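Local coordinates for protein 2''-aminoglycoside nucleotidyltransferase (Klebsiella pneumoniae, PDB 4WQK) that confers resistance to kanamycin, gentamicin and tobramycin by transferring a nucleotidyl group to their 2''-hydroxyl in a magnesium-dependent reaction, at residues A[20-30]-A[43-54]; A[62-73]-A[79-87]. One frame throughout, in Å; residues are numbered along the deposited sequence. Where two conformers were deposited one is given.

Contact 1: residues A[20-30]-A[43-54]; sequences RNLPLWIGGGW and HDDIDLTFPGER. With MG (magnesium ion), chain B.
Trp25 and Thr49 pair their backbones where strands 25-27 and 46-51 run antiparallel: Trp25 N reaches Thr49 O at 2.9 Å and Thr49 N reaches Trp25 O at 2.8 Å. Gly27 N donates to Asp47 O at 2.8 Å, tying the strand to a metal ligand's backbone.

The apolar contacts run along the strand pair and into the loop before it. Ile26 CD1 meets Leu48 CD2 at 3.6 Å, Leu24 CD2 lies against Phe50 CB, and Pro23 packs on the Pro51 ring.

Arg54 bends at chi3 (64°), bringing its guanidinium edge to the loop carbonyls: NH1 donates to Asn21 O at 2.8 Å, NH2 to Arg20 O at 3.0 Å. These bonds, near the guanidinium plane, and the Glu57 salt bridge at NE fix the group's rotation; Leu22 CD1 covers one face.

His43 CD2 lies over one face of the Trp30 indole, the ring planes 40° apart. A water accepts from Trp30 N and Asp47 N and donates to Gly27 O.

Asp45 OD1 and Asp47 OD2 each bind magnesium at 2.0 Å, four waters completing six ligands. A glycine-rich turn facing such an aspartate pair marks the nucleotidyltransferase fold; the cation probably offsets the carboxylates' mutual repulsion.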
loop_
_atom_site.group_PDB
_atom_site.type_symbol
_atom_site.label_atom_id
_atom_site.label_comp_id
_atom_site.label_asym_id
_atom_site.label_seq_id
_atom_site.Cartn_x
_atom_site.Cartn_y
_atom_site.Cartn_z
ATOM N N ARG A 20 -1.314 19.698 -3.237
ATOM C CA ARG A 20 -0.164 19.676 -4.137
ATOM C C ARG A 20 -0.450 18.925 -5.458
ATOM O O ARG A 20 0.493 18.712 -6.270
ATOM C CB ARG A 20 1.036 19.025 -3.426
ATOM C CG ARG A 20 1.587 19.836 -2.249
ATOM C CD ARG A 20 2.606 19.006 -1.450
ATOM N NE ARG A 20 3.277 19.761 -0.386
ATOM C CZ ARG A 20 4.481 20.330 -0.487
ATOM N NH1 ARG A 20 5.181 20.251 -1.618
ATOM N NH2 ARG A 20 4.988 20.985 0.559
ATOM N N ASN A 21 -1.707 18.504 -5.677
ATOM C CA ASN A 21 -2.025 17.681 -6.846
ATOM C C ASN A 21 -1.127 16.449 -6.970
ATOM O O ASN A 21 -0.719 16.068 -8.094
ATOM C CB ASN A 21 -1.930 18.557 -8.096
ATOM C CG ASN A 21 -2.733 19.818 -7.949
ATOM O OD1 ASN A 21 -2.214 20.931 -8.094
ATOM N ND2 ASN A 21 -4.006 19.656 -7.614
ATOM N N LEU A 22 -0.836 15.830 -5.821
ATOM C CA LEU A 22 0.077 14.692 -5.699
ATOM C C LEU A 22 -0.755 13.466 -5.377
ATOM O O LEU A 22 -1.316 13.386 -4.276
ATOM C CB LEU A 22 1.094 14.934 -4.595
ATOM C CG LEU A 22 1.999 13.741 -4.355
ATOM C CD1 LEU A 22 2.975 13.618 -5.534
ATOM C CD2 LEU A 22 2.739 13.967 -3.025
ATOM N N PRO A 23 -0.953 12.567 -6.345
ATOM C CA PRO A 23 -1.710 11.350 -5.989
ATOM C C PRO A 23 -0.868 10.436 -5.086
ATOM O O PRO A 23 0.341 10.317 -5.268
ATOM C CB PRO A 23 -1.987 10.696 -7.352
ATOM C CG PRO A 23 -0.754 11.096 -8.181
ATOM C CD PRO A 23 -0.425 12.538 -7.724
ATOM N N LEU A 24 -1.506 9.803 -4.095
ATOM C CA LEU A 24 -0.849 8.829 -3.233
ATOM C C LEU A 24 -1.830 7.690 -3.057
ATOM O O LEU A 24 -3.037 7.935 -2.919
ATOM C CB LEU A 24 -0.494 9.404 -1.857
ATOM C CG LEU A 24 0.503 10.575 -1.818
ATOM C CD1 LEU A 24 0.537 11.096 -0.375
ATOM C CD2 LEU A 24 1.893 10.108 -2.272
ATOM N N TRP A 25 -1.304 6.469 -3.037
ATOM C CA TRP A 25 -2.153 5.284 -2.851
ATOM C C TRP A 25 -1.877 4.662 -1.498
ATOM O O TRP A 25 -0.720 4.397 -1.157
ATOM C CB TRP A 25 -1.896 4.247 -3.947
ATOM C CG TRP A 25 -2.413 4.695 -5.294
ATOM C CD1 TRP A 25 -3.585 4.316 -5.880
ATOM C CD2 TRP A 25 -1.758 5.594 -6.212
ATOM N NE1 TRP A 25 -3.736 4.968 -7.098
ATOM C CE2 TRP A 25 -2.640 5.764 -7.313
ATOM C CE3 TRP A 25 -0.532 6.274 -6.195
ATOM C CZ2 TRP A 25 -2.318 6.567 -8.417
ATOM C CZ3 TRP A 25 -0.229 7.099 -7.292
ATOM C CH2 TRP A 25 -1.123 7.226 -8.366
ATOM N N ILE A 26 -2.929 4.446 -0.731
ATOM C CA ILE A 26 -2.768 3.606 0.468
ATOM C C ILE A 26 -2.477 2.199 0.041
ATOM O O ILE A 26 -3.122 1.662 -0.869
ATOM C CB ILE A 26 -4.044 3.656 1.336
ATOM C CG1 ILE A 26 -4.469 5.111 1.596
ATOM C CG2 ILE A 26 -3.899 2.817 2.632
ATOM C CD1 ILE A 26 -3.462 5.850 2.338
ATOM N N GLY A 27 -1.509 1.564 0.735
ATOM C CA GLY A 27 -1.090 0.195 0.460
ATOM C C GLY A 27 -1.291 -0.728 1.649
ATOM O O GLY A 27 -1.774 -0.285 2.697
ATOM N N GLY A 28 -0.956 -2.000 1.481
ATOM C CA GLY A 28 -0.879 -2.898 2.608
ATOM C C GLY A 28 -2.187 -3.021 3.384
ATOM O O GLY A 28 -3.271 -2.980 2.814
ATOM N N GLY A 29 -2.073 -3.203 4.696
ATOM C CA GLY A 29 -3.207 -3.538 5.522
ATOM C C GLY A 29 -4.235 -2.421 5.521
ATOM O O GLY A 29 -5.441 -2.664 5.530
ATOM N N TRP A 30 -3.778 -1.169 5.515
ATOM C CA TRP A 30 -4.743 -0.073 5.436
ATOM C C TRP A 30 -5.478 -0.046 4.085
ATOM O O TRP A 30 -6.626 0.375 4.037
ATOM C CB TRP A 30 -4.051 1.282 5.686
ATOM C CG TRP A 30 -4.196 1.732 7.112
ATOM C CD1 TRP A 30 -3.211 1.823 8.040
ATOM C CD2 TRP A 30 -5.412 2.107 7.762
ATOM N NE1 TRP A 30 -3.739 2.271 9.236
ATOM C CE2 TRP A 30 -5.086 2.468 9.088
ATOM C CE3 TRP A 30 -6.738 2.201 7.340
ATOM C CZ2 TRP A 30 -6.058 2.881 10.022
ATOM C CZ3 TRP A 30 -7.701 2.605 8.252
ATOM C CH2 TRP A 30 -7.354 2.938 9.589
ATOM N N HIS A 43 -3.171 -1.620 12.952
ATOM C CA HIS A 43 -2.093 -1.651 11.943
ATOM C C HIS A 43 -0.789 -1.117 12.510
ATOM O O HIS A 43 -0.785 -0.076 13.174
ATOM C CB HIS A 43 -2.508 -0.837 10.722
ATOM C CG HIS A 43 -3.735 -1.354 10.059
ATOM N ND1 HIS A 43 -3.731 -2.516 9.313
ATOM C CD2 HIS A 43 -5.013 -0.908 10.070
ATOM C CE1 HIS A 43 -4.960 -2.758 8.893
ATOM N NE2 HIS A 43 -5.750 -1.791 9.316
ATOM N N ASP A 44 0.316 -1.819 12.249
ATOM C CA ASP A 44 1.618 -1.433 12.783
ATOM C C ASP A 44 2.105 -0.122 12.170
ATOM O O ASP A 44 2.865 0.620 12.800
ATOM C CB ASP A 44 2.675 -2.520 12.511
ATOM C CG ASP A 44 2.517 -3.755 13.387
ATOM O OD1 ASP A 44 1.752 -3.742 14.385
ATOM O OD2 ASP A 44 3.205 -4.750 13.065
ATOM N N ASP A 45 1.692 0.129 10.936
ATOM C CA ASP A 45 2.121 1.332 10.236
ATOM C C ASP A 45 1.171 1.665 9.095
ATOM O O ASP A 45 0.172 0.974 8.907
ATOM C CB ASP A 45 3.556 1.175 9.723
ATOM C CG ASP A 45 3.706 0.074 8.697
ATOM O OD1 ASP A 45 2.717 -0.360 8.083
ATOM O OD2 ASP A 45 4.848 -0.382 8.515
ATOM N N ILE A 46 1.464 2.745 8.369
ATOM C CA ILE A 46 0.680 3.147 7.224
ATOM C C ILE A 46 1.560 2.959 5.985
ATOM O O ILE A 46 2.623 3.547 5.913
ATOM C CB ILE A 46 0.251 4.614 7.300
ATOM C CG1 ILE A 46 -0.624 4.845 8.541
ATOM C CG2 ILE A 46 -0.544 5.033 6.083
ATOM C CD1 ILE A 46 -0.567 6.270 9.007
ATOM N N ASP A 47 1.105 2.157 5.032
ATOM C CA ASP A 47 1.858 1.956 3.785
ATOM C C ASP A 47 1.347 2.893 2.710
ATOM O O ASP A 47 0.132 3.008 2.489
ATOM C CB ASP A 47 1.756 0.514 3.321
ATOM C CG ASP A 47 2.345 -0.451 4.362
ATOM O OD1 ASP A 47 3.554 -0.708 4.358
ATOM O OD2 ASP A 47 1.614 -0.932 5.236
ATOM N N LEU A 48 2.284 3.554 2.027
ATOM C CA LEU A 48 1.916 4.475 0.953
ATOM C C LEU A 48 2.697 4.156 -0.284
ATOM O O LEU A 48 3.887 3.830 -0.219
ATOM C CB LEU A 48 2.236 5.939 1.316
ATOM C CG LEU A 48 1.541 6.494 2.556
ATOM C CD1 LEU A 48 2.116 7.854 2.952
ATOM C CD2 LEU A 48 0.020 6.626 2.290
ATOM N N THR A 49 2.025 4.304 -1.424
ATOM C CA THR A 49 2.676 4.208 -2.719
ATOM C C THR A 49 2.640 5.618 -3.338
ATOM O O THR A 49 1.593 6.255 -3.381
ATOM C CB THR A 49 1.964 3.198 -3.613
ATOM O OG1 THR A 49 2.007 1.898 -2.998
ATOM C CG2 THR A 49 2.672 3.114 -4.959
ATOM N N PHE A 50 3.790 6.089 -3.820
ATOM C CA PHE A 50 3.896 7.494 -4.268
ATOM C C PHE A 50 4.564 7.565 -5.655
ATOM O O PHE A 50 5.370 6.701 -5.993
ATOM C CB PHE A 50 4.721 8.334 -3.271
ATOM C CG PHE A 50 6.158 7.882 -3.133
ATOM C CD1 PHE A 50 6.547 6.863 -2.216
ATOM C CD2 PHE A 50 7.164 8.442 -3.930
ATOM C CE1 PHE A 50 7.856 6.423 -2.097
ATOM C CE2 PHE A 50 8.471 8.001 -3.804
ATOM C CZ PHE A 50 8.836 7.004 -2.892
ATOM N N PRO A 51 4.271 8.631 -6.420
ATOM C CA PRO A 51 4.978 8.809 -7.698
ATOM C C PRO A 51 6.479 8.979 -7.490
ATOM O O PRO A 51 6.932 9.929 -6.835
ATOM C CB PRO A 51 4.340 10.088 -8.266
ATOM C CG PRO A 51 2.987 10.110 -7.652
ATOM C CD PRO A 51 3.189 9.619 -6.227
ATOM N N GLY A 52 7.253 8.074 -8.059
ATOM C CA GLY A 52 8.679 8.026 -7.755
ATOM C C GLY A 52 9.408 9.308 -8.073
ATOM O O GLY A 52 10.378 9.700 -7.390
ATOM N N GLU A 53 8.956 9.960 -9.145
ATOM C CA GLU A 53 9.653 11.147 -9.650
ATOM C C GLU A 53 9.221 12.402 -8.856
ATOM O O GLU A 53 9.793 13.496 -9.051
ATOM C CB GLU A 53 9.415 11.320 -11.161
ATOM C CG GLU A 53 8.082 11.977 -11.565
ATOM C CD GLU A 53 6.803 11.156 -11.351
ATOM O OE1 GLU A 53 6.842 9.984 -10.937
ATOM O OE2 GLU A 53 5.715 11.724 -11.638
ATOM N N ARG A 54 8.250 12.239 -7.948
ATOM C CA ARG A 54 7.809 13.317 -7.073
ATOM C C ARG A 54 8.090 13.032 -5.596
ATOM O O ARG A 54 7.429 13.596 -4.699
ATOM C CB ARG A 54 6.305 13.575 -7.298
ATOM C CG ARG A 54 6.054 13.942 -8.744
ATOM C CD ARG A 54 4.551 14.238 -9.020
ATOM N NE ARG A 54 4.080 15.410 -8.284
ATOM C CZ ARG A 54 2.805 15.831 -8.280
ATOM N NH1 ARG A 54 1.846 15.164 -8.942
ATOM N NH2 ARG A 54 2.473 16.942 -7.620
HETATM MG MG MG B . 2.269 -1.889 6.903
HETATM O O HOH W 1 -1.078 0.092 5.321
HETATM O O HOH W 2 0.980 -3.639 5.827
HETATM O O HOH W 3 0.096 -1.382 7.516
HETATM O O HOH W 4 3.042 -3.141 5.833
HETATM O O HOH W 5 2.631 -3.140 8.411
#

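Contact 2: residues A[62-73]-A[79-87]; sequences VEMLGGRVMEEL and AEIGDELLD
The beta hairpin of strands 68-73 and 76-81 forms the outer part of the sheet in the N-terminal domain, and the end of helix 55-64 packs against it. Arg68 and Glu80 are its hydrogen-bonded antiparallel pair here: Arg68 N donates to Glu80 O and Glu80 N to Arg68 O, both at 3.0 Å. Their side chains lie alongside each other and point the same way, CG to CG 3.9 Å. The charged ends do not meet, since Arg68 NH1 stays 4.8 Å from Glu80 OE1; any attraction is probably modest. Farther along, Met70 crosses Glu80 at about a right angle, its SD 3.8 Å from Glu80 OE1, and Met70 and Glu71 opposite Leu78 make a classic beta bulge.

On the other face, Val69 and Ala79 form a non-hydrogen-bonded pair, and the helix end, finished by a Schellman motif at Gly66, closes over this side. With its CG1 anti to the backbone N (chi1 168°), Val62 points that methyl at Ala79 CB, 4.1 Å away, and sends CG2 to Leu86 CD1. Ile81 covers the helix terminus: its CD1 meets Leu65 CD1 at 4.1 Å, while CG2 lies 3.5 Å from Leu65 O. Leu9 and Ile13 of helix 5-19 extend this apolar patch.

A water links Gly66 O to Gly82 N in the type II' turn from Ile81 to Glu84. Beyond it, Ala79 and Leu86 exchange backbone bonds, completing the antiparallel run 68-73, 76-81, 84-93, whose last strand carries the magnesium ligand Asp87, as in the nucleotidyltransferase fold.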
loop_
_atom_site.group_PDB
_atom_site.type_symbol
_atom_site.label_atom_id
_atom_site.label_comp_id
_atom_site.label_asym_id
_atom_site.label_seq_id
_atom_site.Cartn_x
_atom_site.Cartn_y
_atom_site.Cartn_z
ATOM N N VAL A 62 5.845 15.171 4.720
ATOM C CA VAL A 62 6.290 14.569 5.975
ATOM C C VAL A 62 6.913 15.613 6.892
ATOM O O VAL A 62 6.586 15.694 8.080
ATOM C CB VAL A 62 7.308 13.426 5.710
ATOM C CG1 VAL A 62 8.020 12.977 7.000
ATOM C CG2 VAL A 62 6.614 12.246 5.015
ATOM N N GLU A 63 7.815 16.415 6.347
ATOM C CA GLU A 63 8.492 17.444 7.139
ATOM C C GLU A 63 7.511 18.494 7.652
ATOM O O GLU A 63 7.660 18.984 8.770
ATOM C CB GLU A 63 9.601 18.095 6.313
ATOM C CG GLU A 63 10.739 17.113 6.014
ATOM C CD GLU A 63 11.695 17.598 4.936
ATOM O OE1 GLU A 63 11.873 18.831 4.800
ATOM O OE2 GLU A 63 12.271 16.738 4.224
ATOM N N MET A 64 6.536 18.867 6.824
ATOM C CA MET A 64 5.584 19.897 7.197
ATOM C C MET A 64 4.744 19.419 8.382
ATOM O O MET A 64 4.346 20.213 9.238
ATOM C CB MET A 64 4.707 20.239 5.986
ATOM C CG MET A 64 3.860 21.454 6.155
ATOM S SD MET A 64 2.186 21.133 5.684
ATOM C CE MET A 64 1.806 20.255 7.166
ATOM N N LEU A 65 4.502 18.123 8.436
ATOM C CA LEU A 65 3.728 17.490 9.516
ATOM C C LEU A 65 4.588 17.168 10.744
ATOM O O LEU A 65 4.111 16.564 11.723
ATOM C CB LEU A 65 3.074 16.226 8.967
ATOM C CG LEU A 65 1.918 16.462 8.010
ATOM C CD1 LEU A 65 1.395 15.135 7.520
ATOM C CD2 LEU A 65 0.795 17.245 8.684
ATOM N N GLY A 66 5.854 17.556 10.696
ATOM C CA GLY A 66 6.747 17.457 11.850
ATOM C C GLY A 66 7.519 16.151 11.933
ATOM O O GLY A 66 8.149 15.859 12.950
ATOM N N GLY A 67 7.509 15.387 10.849
ATOM C CA GLY A 67 8.220 14.123 10.820
ATOM C C GLY A 67 9.530 14.164 10.056
ATOM O O GLY A 67 10.042 15.229 9.664
ATOM N N ARG A 68 10.073 12.980 9.813
ATOM C CA ARG A 68 11.375 12.870 9.180
ATOM C C ARG A 68 11.486 11.542 8.463
ATOM O O ARG A 68 10.774 10.590 8.791
ATOM C CB ARG A 68 12.485 13.016 10.219
ATOM C CG ARG A 68 12.444 11.952 11.285
ATOM C CD ARG A 68 13.576 12.124 12.305
ATOM N NE ARG A 68 14.897 11.958 11.698
ATOM C CZ ARG A 68 15.477 10.776 11.481
ATOM N NH1 ARG A 68 14.832 9.650 11.788
ATOM N NH2 ARG A 68 16.684 10.714 10.929
ATOM N N VAL A 69 12.358 11.481 7.456
ATOM C CA VAL A 69 12.680 10.210 6.839
ATOM C C VAL A 69 13.614 9.490 7.809
ATOM O O VAL A 69 14.582 10.080 8.277
ATOM C CB VAL A 69 13.379 10.369 5.481
ATOM C CG1 VAL A 69 13.966 9.030 5.045
ATOM C CG2 VAL A 69 12.410 10.925 4.449
ATOM N N MET A 70 13.337 8.223 8.092
ATOM C CA MET A 70 14.054 7.471 9.126
ATOM C C MET A 70 15.011 6.399 8.591
ATOM O O MET A 70 16.034 6.125 9.191
ATOM C CB MET A 70 13.021 6.819 10.061
ATOM C CG MET A 70 13.592 5.885 11.111
ATOM S SD MET A 70 12.280 4.870 11.822
ATOM C CE MET A 70 12.423 3.389 10.819
ATOM N N GLU A 71 14.663 5.799 7.461
ATOM C CA GLU A 71 15.404 4.643 6.973
ATOM C C GLU A 71 15.200 4.609 5.471
ATOM O O GLU A 71 14.084 4.800 4.977
ATOM C CB GLU A 71 14.902 3.364 7.659
ATOM C CG GLU A 71 15.558 2.075 7.238
ATOM C CD GLU A 71 15.306 0.949 8.240
ATOM O OE1 GLU A 71 14.753 1.240 9.328
ATOM O OE2 GLU A 71 15.673 -0.216 7.952
ATOM N N GLU A 72 16.282 4.404 4.746
ATOM C CA GLU A 72 16.228 4.267 3.310
ATOM C C GLU A 72 16.236 2.774 3.031
ATOM O O GLU A 72 17.039 2.063 3.593
ATOM C CB GLU A 72 17.430 4.969 2.670
ATOM C CG GLU A 72 17.406 5.037 1.180
ATOM C CD GLU A 72 16.305 5.956 0.671
ATOM O OE1 GLU A 72 15.952 6.911 1.389
ATOM O OE2 GLU A 72 15.786 5.679 -0.430
ATOM N N LEU A 73 15.300 2.298 2.217
ATOM C CA LEU A 73 15.251 0.880 1.882
ATOM C C LEU A 73 15.685 0.690 0.440
ATOM O O LEU A 73 15.897 1.676 -0.273
ATOM C CB LEU A 73 13.841 0.336 2.092
ATOM C CG LEU A 73 13.224 0.707 3.441
ATOM C CD1 LEU A 73 11.725 0.602 3.356
ATOM C CD2 LEU A 73 13.749 -0.184 4.527
ATOM N N ALA A 79 9.342 6.607 7.037
ATOM C CA ALA A 79 9.287 7.903 7.704
ATOM C C ALA A 79 8.542 7.770 9.017
ATOM O O ALA A 79 7.738 6.841 9.207
ATOM C CB ALA A 79 8.592 8.912 6.827
ATOM N N GLU A 80 8.844 8.656 9.961
ATOM C CA GLU A 80 8.069 8.691 11.192
ATOM C C GLU A 80 7.475 10.073 11.376
ATOM O O GLU A 80 8.109 11.078 11.091
ATOM C CB GLU A 80 8.910 8.304 12.426
ATOM C CG GLU A 80 10.092 9.184 12.710
ATOM C CD GLU A 80 10.786 8.801 14.011
ATOM O OE1 GLU A 80 11.221 7.630 14.151
ATOM O OE2 GLU A 80 10.877 9.677 14.904
ATOM N N ILE A 81 6.231 10.104 11.825
ATOM C CA ILE A 81 5.577 11.355 12.211
ATOM C C ILE A 81 4.998 11.076 13.589
ATOM O O ILE A 81 4.103 10.247 13.730
ATOM C CB ILE A 81 4.480 11.748 11.208
ATOM C CG1 ILE A 81 5.044 11.876 9.783
ATOM C CG2 ILE A 81 3.751 13.039 11.668
ATOM C CD1 ILE A 81 3.948 12.130 8.738
ATOM N N GLY A 82 5.547 11.725 14.607
ATOM C CA GLY A 82 5.182 11.423 15.977
ATOM C C GLY A 82 5.516 9.973 16.287
ATOM O O GLY A 82 6.636 9.522 16.020
ATOM N N ASP A 83 4.533 9.231 16.780
ATOM C CA ASP A 83 4.730 7.830 17.149
ATOM C C ASP A 83 4.384 6.896 15.997
ATOM O O ASP A 83 4.421 5.676 16.159
ATOM C CB ASP A 83 3.873 7.461 18.366
ATOM C CG ASP A 83 4.329 8.145 19.632
ATOM O OD1 ASP A 83 5.559 8.302 19.817
ATOM O OD2 ASP A 83 3.454 8.505 20.455
ATOM N N GLU A 84 4.045 7.453 14.835
ATOM C CA GLU A 84 3.594 6.627 13.716
ATOM C C GLU A 84 4.618 6.478 12.597
ATOM O O GLU A 84 5.398 7.372 12.320
ATOM C CB GLU A 84 2.269 7.171 13.129
ATOM C CG GLU A 84 1.119 7.282 14.133
ATOM C CD GLU A 84 0.714 5.949 14.739
ATOM O OE1 GLU A 84 0.961 4.885 14.123
ATOM O OE2 GLU A 84 0.154 5.957 15.854
ATOM N N LEU A 85 4.580 5.306 11.982
ATOM C CA LEU A 85 5.495 4.945 10.908
ATOM C C LEU A 85 4.782 4.924 9.568
ATOM O O LEU A 85 3.664 4.426 9.452
ATOM C CB LEU A 85 6.129 3.573 11.180
ATOM C CG LEU A 85 7.555 3.475 11.736
ATOM C CD1 LEU A 85 8.078 4.793 12.306
ATOM C CD2 LEU A 85 7.619 2.374 12.778
ATOM N N LEU A 86 5.443 5.494 8.571
ATOM C CA LEU A 86 5.017 5.441 7.182
ATOM C C LEU A 86 5.977 4.576 6.373
ATOM O O LEU A 86 7.189 4.853 6.333
ATOM C CB LEU A 86 5.007 6.829 6.553
ATOM C CG LEU A 86 4.244 7.953 7.219
ATOM C CD1 LEU A 86 4.274 9.144 6.276
ATOM C CD2 LEU A 86 2.836 7.469 7.489
ATOM N N ASP A 87 5.437 3.591 5.678
ATOM C CA ASP A 87 6.264 2.660 4.873
ATOM C C ASP A 87 5.981 2.989 3.415
ATOM O O ASP A 87 4.908 2.666 2.912
ATOM C CB ASP A 87 5.885 1.222 5.231
ATOM C CG ASP A 87 6.675 0.171 4.463
ATOM O OD1 ASP A 87 7.444 0.508 3.557
ATOM O OD2 ASP A 87 6.489 -1.030 4.791
HETATM O O HOH W 6 7.680 13.533 14.544
#

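Contacts 1 and 2 have centres 13 Å apart and meet in one sheet, where strand 46-51 of the first runs parallel to strand 84-93 of the second. Two probable hydrogen bonds join them, Ile46 O to Asp87 N at 2.8 Å and Leu48 N to Asp87 O at 2.9 Å. This pairing brings Asp87, a magnesium ligand and the inferred proton acceptor, beside Asp45 and Asp47; its side chain lies about 3 Å from that of Asp47 at the nearest atoms, and all three bind a second magnesium ion. Helix 55-64 follows strand 46-51 and leads to the hairpin, so the two contacts succeed each other along the nucleotidyltransferase fold.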